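Local coordinates for lipase-specific foldase (PDB 2ES4), which assists the folding of the extracellular lipase as that enzyme passes through the periplasm, at residues I240-R254 against A266-A278. Numbering follows the deposited sequence.
Sequences IADLQKAGATPDQMR and AARAAQMQQDDEA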
loop_
_atom_site.group_PDB
_atom_site.type_symbol
_atom_site.label_atom_id
_atom_site.label_comp_id
_atom_site.label_asym_id
_atom_site.label_seq_id
_atom_site.Cartn_x
_atom_site.Cartn_y
_atom_site.Cartn_z
ATOM N N ILE B 240 24.179 -0.893 -2.196
ATOM C CA ILE B 240 24.365 -2.097 -1.394
ATOM C C ILE B 240 23.814 -3.303 -2.153
ATOM O O ILE B 240 24.497 -4.325 -2.274
ATOM C CB ILE B 240 23.665 -1.976 -0.023
ATOM C CG1 ILE B 240 24.274 -0.817 0.772
ATOM C CG2 ILE B 240 23.795 -3.281 0.761
ATOM C CD1 ILE B 240 23.616 -0.553 2.110
ATOM N N ALA B 241 22.606 -3.154 -2.700
ATOM C CA ALA B 241 21.950 -4.222 -3.457
ATOM C C ALA B 241 22.782 -4.676 -4.647
ATOM O O ALA B 241 22.918 -5.875 -4.884
ATOM C CB ALA B 241 20.575 -3.779 -3.921
ATOM N N ASP B 242 23.389 -3.716 -5.349
ATOM C CA ASP B 242 24.231 -4.013 -6.508
ATOM C C ASP B 242 25.456 -4.844 -6.145
ATOM O O ASP B 242 25.820 -5.766 -6.878
ATOM C CB ASP B 242 24.675 -2.729 -7.213
ATOM C CG ASP B 242 23.535 -2.016 -7.924
ATOM O OD1 ASP B 242 22.584 -2.686 -8.387
ATOM O OD2 ASP B 242 23.593 -0.772 -8.020
ATOM N N LEU B 243 26.061 -4.544 -4.997
ATOM C CA LEU B 243 27.230 -5.292 -4.540
ATOM C C LEU B 243 26.866 -6.729 -4.185
ATOM O O LEU B 243 27.644 -7.650 -4.435
ATOM C CB LEU B 243 27.887 -4.595 -3.358
ATOM C CG LEU B 243 28.690 -3.358 -3.745
ATOM C CD1 LEU B 243 29.011 -2.547 -2.530
ATOM C CD2 LEU B 243 29.964 -3.786 -4.464
ATOM N N GLN B 244 25.655 -6.920 -3.665
ATOM C CA GLN B 244 25.178 -8.259 -3.322
ATOM C C GLN B 244 24.984 -9.075 -4.592
ATOM O O GLN B 244 25.448 -10.214 -4.674
ATOM C CB GLN B 244 23.854 -8.197 -2.578
ATOM C CG GLN B 244 23.921 -7.535 -1.244
ATOM C CD GLN B 244 22.575 -7.488 -0.576
ATOM O OE1 GLN B 244 22.079 -8.495 -0.067
ATOM N NE2 GLN B 244 21.990 -6.308 -0.537
ATOM N N LYS B 245 24.349 -8.462 -5.594
ATOM C CA LYS B 245 24.097 -9.108 -6.885
ATOM C C LYS B 245 25.397 -9.484 -7.586
ATOM O O LYS B 245 25.452 -10.479 -8.317
ATOM C CB LYS B 245 23.282 -8.194 -7.797
ATOM C CG LYS B 245 21.844 -8.004 -7.369
ATOM C CD LYS B 245 21.084 -7.128 -8.354
ATOM C CE LYS B 245 19.616 -6.984 -7.966
ATOM N NZ LYS B 245 19.430 -6.324 -6.641
ATOM N N ALA B 246 26.446 -8.704 -7.326
ATOM C CA ALA B 246 27.764 -8.943 -7.903
ATOM C C ALA B 246 28.510 -10.036 -7.138
ATOM O O ALA B 246 29.570 -10.493 -7.576
ATOM C CB ALA B 246 28.577 -7.655 -7.913
ATOM N N GLY B 247 27.952 -10.444 -5.997
ATOM C CA GLY B 247 28.559 -11.477 -5.177
ATOM C C GLY B 247 29.735 -10.988 -4.356
ATOM O O GLY B 247 30.664 -11.754 -4.081
ATOM N N ALA B 248 29.689 -9.718 -3.951
ATOM C CA ALA B 248 30.757 -9.123 -3.155
ATOM C C ALA B 248 30.938 -9.823 -1.821
ATOM O O ALA B 248 29.965 -10.136 -1.127
ATOM C CB ALA B 248 30.492 -7.642 -2.929
ATOM N N THR B 249 32.192 -10.105 -1.484
ATOM C CA THR B 249 32.523 -10.735 -0.212
ATOM C C THR B 249 32.306 -9.647 0.853
ATOM O O THR B 249 32.127 -8.475 0.500
ATOM C CB THR B 249 34.014 -11.163 -0.178
ATOM O OG1 THR B 249 34.848 -10.002 -0.245
ATOM C CG2 THR B 249 34.333 -12.121 -1.298
ATOM N N PRO B 250 32.285 -10.014 2.151
ATOM C CA PRO B 250 32.094 -8.993 3.187
ATOM C C PRO B 250 33.154 -7.887 3.161
ATOM O O PRO B 250 32.828 -6.717 3.368
ATOM C CB PRO B 250 32.182 -9.804 4.454
ATOM C CG PRO B 250 31.553 -11.107 4.031
ATOM C CD PRO B 250 32.191 -11.366 2.749
ATOM N N ASP B 251 34.400 -8.255 2.843
ATOM C CA ASP B 251 35.497 -7.285 2.761
ATOM C C ASP B 251 35.322 -6.331 1.589
ATOM O O ASP B 251 35.562 -5.130 1.729
ATOM C CB ASP B 251 36.861 -7.977 2.648
ATOM C CG ASP B 251 37.311 -8.619 3.951
ATOM O OD1 ASP B 251 37.006 -8.082 5.038
ATOM O OD2 ASP B 251 37.986 -9.669 3.888
ATOM N N GLN B 252 34.879 -6.860 0.447
ATOM C CA GLN B 252 34.658 -6.038 -0.743
ATOM C C GLN B 252 33.479 -5.100 -0.524
ATOM O O GLN B 252 33.524 -3.932 -0.925
ATOM C CB GLN B 252 34.387 -6.901 -1.964
ATOM C CG GLN B 252 35.546 -7.780 -2.381
ATOM C CD GLN B 252 35.194 -8.665 -3.555
ATOM O OE1 GLN B 252 34.152 -9.320 -3.568
ATOM N NE2 GLN B 252 36.063 -8.682 -4.560
ATOM N N MET B 253 32.443 -5.615 0.135
ATOM C CA MET B 253 31.250 -4.832 0.453
ATOM C C MET B 253 31.656 -3.664 1.349
ATOM O O MET B 253 31.322 -2.521 1.062
ATOM C CB MET B 253 30.218 -5.700 1.171
ATOM C CG MET B 253 28.976 -4.957 1.642
ATOM S SD MET B 253 27.912 -4.333 0.335
ATOM C CE MET B 253 26.934 -5.785 0.000
ATOM N N ARG B 254 32.438 -3.959 2.386
ATOM C CA ARG B 254 32.908 -2.939 3.314
ATOM C C ARG B 254 33.745 -1.879 2.607
ATOM O O ARG B 254 33.492 -0.693 2.771
ATOM C CB ARG B 254 33.743 -3.554 4.428
ATOM C CG ARG B 254 34.149 -2.555 5.527
ATOM C CD ARG B 254 35.117 -3.145 6.541
ATOM N NE ARG B 254 34.601 -4.353 7.188
ATOM C CZ ARG B 254 35.033 -5.586 6.932
ATOM N NH1 ARG B 254 35.996 -5.784 6.038
ATOM N NH2 ARG B 254 34.489 -6.623 7.551
ATOM N N ALA B 266 29.199 0.980 5.914
ATOM C CA ALA B 266 30.058 -0.087 5.403
ATOM C C ALA B 266 30.150 -1.253 6.355
ATOM O O ALA B 266 30.094 -2.404 5.927
ATOM C CB ALA B 266 31.429 0.427 5.099
ATOM N N ALA B 267 30.251 -0.946 7.646
ATOM C CA ALA B 267 30.337 -1.978 8.673
ATOM C C ALA B 267 29.021 -2.746 8.761
ATOM O O ALA B 267 29.026 -3.976 8.862
ATOM C CB ALA B 267 30.683 -1.367 10.015
ATOM N N ARG B 268 27.903 -2.025 8.651
ATOM C CA ARG B 268 26.579 -2.648 8.699
ATOM C C ARG B 268 26.335 -3.526 7.475
ATOM O O ARG B 268 25.812 -4.636 7.603
ATOM C CB ARG B 268 25.480 -1.596 8.801
ATOM C CG ARG B 268 25.479 -0.824 10.109
ATOM C CD ARG B 268 24.252 0.047 10.230
ATOM N NE ARG B 268 24.223 1.107 9.224
ATOM C CZ ARG B 268 24.582 2.373 9.437
ATOM N NH1 ARG B 268 25.005 2.763 10.634
ATOM N NH2 ARG B 268 24.466 3.263 8.460
ATOM N N ALA B 269 26.751 -3.040 6.306
ATOM C CA ALA B 269 26.594 -3.780 5.051
ATOM C C ALA B 269 27.461 -5.035 5.022
ATOM O O ALA B 269 27.028 -6.080 4.523
ATOM C CB ALA B 269 26.908 -2.895 3.867
ATOM N N ALA B 270 28.674 -4.931 5.567
ATOM C CA ALA B 270 29.604 -6.060 5.631
ATOM C C ALA B 270 29.052 -7.134 6.560
ATOM O O ALA B 270 29.100 -8.319 6.229
ATOM C CB ALA B 270 30.966 -5.607 6.114
ATOM N N GLN B 271 28.483 -6.708 7.689
ATOM C CA GLN B 271 27.889 -7.639 8.647
ATOM C C GLN B 271 26.680 -8.320 8.013
ATOM O O GLN B 271 26.457 -9.512 8.223
ATOM C CB GLN B 271 27.465 -6.931 9.934
ATOM C CG GLN B 271 26.989 -7.883 11.045
ATOM C CD GLN B 271 28.065 -8.874 11.466
ATOM O OE1 GLN B 271 29.099 -8.486 12.007
ATOM N NE2 GLN B 271 27.837 -10.154 11.192
ATOM N N MET B 272 25.927 -7.556 7.219
ATOM C CA MET B 272 24.755 -8.085 6.519
ATOM C C MET B 272 25.193 -9.216 5.584
ATOM O O MET B 272 24.564 -10.279 5.557
ATOM C CB MET B 272 24.067 -6.984 5.714
ATOM C CG MET B 272 22.903 -7.471 4.851
ATOM S SD MET B 272 22.402 -6.244 3.645
ATOM C CE MET B 272 23.698 -6.452 2.457
ATOM N N GLN B 273 26.291 -8.995 4.860
ATOM C CA GLN B 273 26.828 -10.012 3.954
ATOM C C GLN B 273 27.268 -11.244 4.712
ATOM O O GLN B 273 26.983 -12.370 4.295
ATOM C CB GLN B 273 28.013 -9.488 3.147
ATOM C CG GLN B 273 27.661 -8.624 1.967
ATOM C CD GLN B 273 26.722 -9.296 0.975
ATOM O OE1 GLN B 273 25.512 -9.339 1.187
ATOM N NE2 GLN B 273 27.273 -9.797 -0.122
ATOM N N GLN B 274 27.925 -11.016 5.850
ATOM C CA GLN B 274 28.401 -12.103 6.704
ATOM C C GLN B 274 27.244 -12.917 7.275
ATOM O O GLN B 274 27.330 -14.148 7.343
ATOM C CB GLN B 274 29.268 -11.567 7.843
ATOM C CG GLN B 274 30.566 -10.983 7.368
ATOM C CD GLN B 274 31.489 -10.520 8.459
ATOM O OE1 GLN B 274 31.143 -9.645 9.248
ATOM N NE2 GLN B 274 32.687 -11.097 8.503
ATOM N N ASP B 275 26.160 -12.234 7.652
ATOM C CA ASP B 275 24.966 -12.897 8.185
ATOM C C ASP B 275 24.328 -13.766 7.102
ATOM O O ASP B 275 23.915 -14.895 7.376
ATOM C CB ASP B 275 23.926 -11.880 8.672
ATOM C CG ASP B 275 24.376 -11.096 9.895
ATOM O OD1 ASP B 275 25.483 -11.337 10.417
ATOM O OD2 ASP B 275 23.614 -10.210 10.334
ATOM N N ASP B 276 24.283 -13.244 5.873
ATOM C CA ASP B 276 23.711 -13.972 4.737
ATOM C C ASP B 276 24.540 -15.191 4.378
ATOM O O ASP B 276 23.986 -16.251 4.091
ATOM C CB ASP B 276 23.580 -13.076 3.503
ATOM C CG ASP B 276 22.434 -12.084 3.610
ATOM O OD1 ASP B 276 21.567 -12.235 4.497
ATOM O OD2 ASP B 276 22.395 -11.147 2.785
ATOM N N GLU B 277 25.864 -15.046 4.419
ATOM C CA GLU B 277 26.758 -16.158 4.114
ATOM C C GLU B 277 26.659 -17.262 5.160
ATOM O O GLU B 277 26.604 -18.443 4.806
ATOM C CB GLU B 277 28.198 -15.677 3.966
ATOM C CG GLU B 277 28.429 -14.931 2.661
ATOM C CD GLU B 277 29.875 -14.538 2.435
ATOM O OE1 GLU B 277 30.783 -15.160 3.031
ATOM O OE2 GLU B 277 30.101 -13.601 1.640
ATOM N N ALA B 278 26.541 -16.870 6.430
ATOM C CA ALA B 278 26.415 -17.825 7.534
ATOM C C ALA B 278 25.083 -18.550 7.444
ATOM O O ALA B 278 25.017 -19.761 7.673
ATOM C CB ALA B 278 26.528 -17.130 8.852
HETATM O O HOH W 1 32.404 -7.141 9.519
#
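Met253 sits as a knob among Ala269, Ala270, Met272 and Gln273, in the close-packed part of the contact. Its CG rests 3.7 Å from Ala269 CB; the chain then bends at chi2 and chi3, which carries the methyl CE to within 3.5 Å of Gln273 CG, the two side chains crossing at about a right angle. Gln273 bends at chi2 (-56°), which brings its amide round to the turn between helices 221-245 and 250-258. There NE2 donates to Ala248 O at 2.9 Å, with the acceptor almost in the amide plane and the donor lying in the plane of the Ala248 carbonyl, which helps hold the rotation of the buried Gln273 amide. The same amide's OE1 lies against Gln244 CG. Met272 reaches across to the earlier helix, its CE 3.4 Å from Gln244 CD and also touching Ile240 CG2; Ile240, Gln244 and Met272 also meet a second protein chain. About one turn earlier than Met253, Pro250 is a second knob, its CG 3.5 Å from Gln274 CG and its CD facing the carboxylate of Glu277. Helix 250-258 starts at Pro250, with Thr249 at its N-cap in a capping box with Gln252.

The outer side is looser and wetter. Arg254 runs obliquely past the methyl of Ala270, its NH1 salt-bridged to Asp251 OD1 at 2.7 Å, while a water accepts from NH2 and donates to Gln274 OE1, bridging the Arg254 and Gln274 side chains. The axes of 250-254 and 266-278 approach to 8.0 Å and run nearly antiparallel (158°), an approach consistent with the small Ala266, Ala269 and Ala270 that line the interface. Helices 250-258 and 263-294 thus form an antiparallel helical hairpin with knobs-into-holes packing, and helix 221-245, ended by the Schellman motif at Gly247, lies alongside in the extended helical scaffold of the foldase.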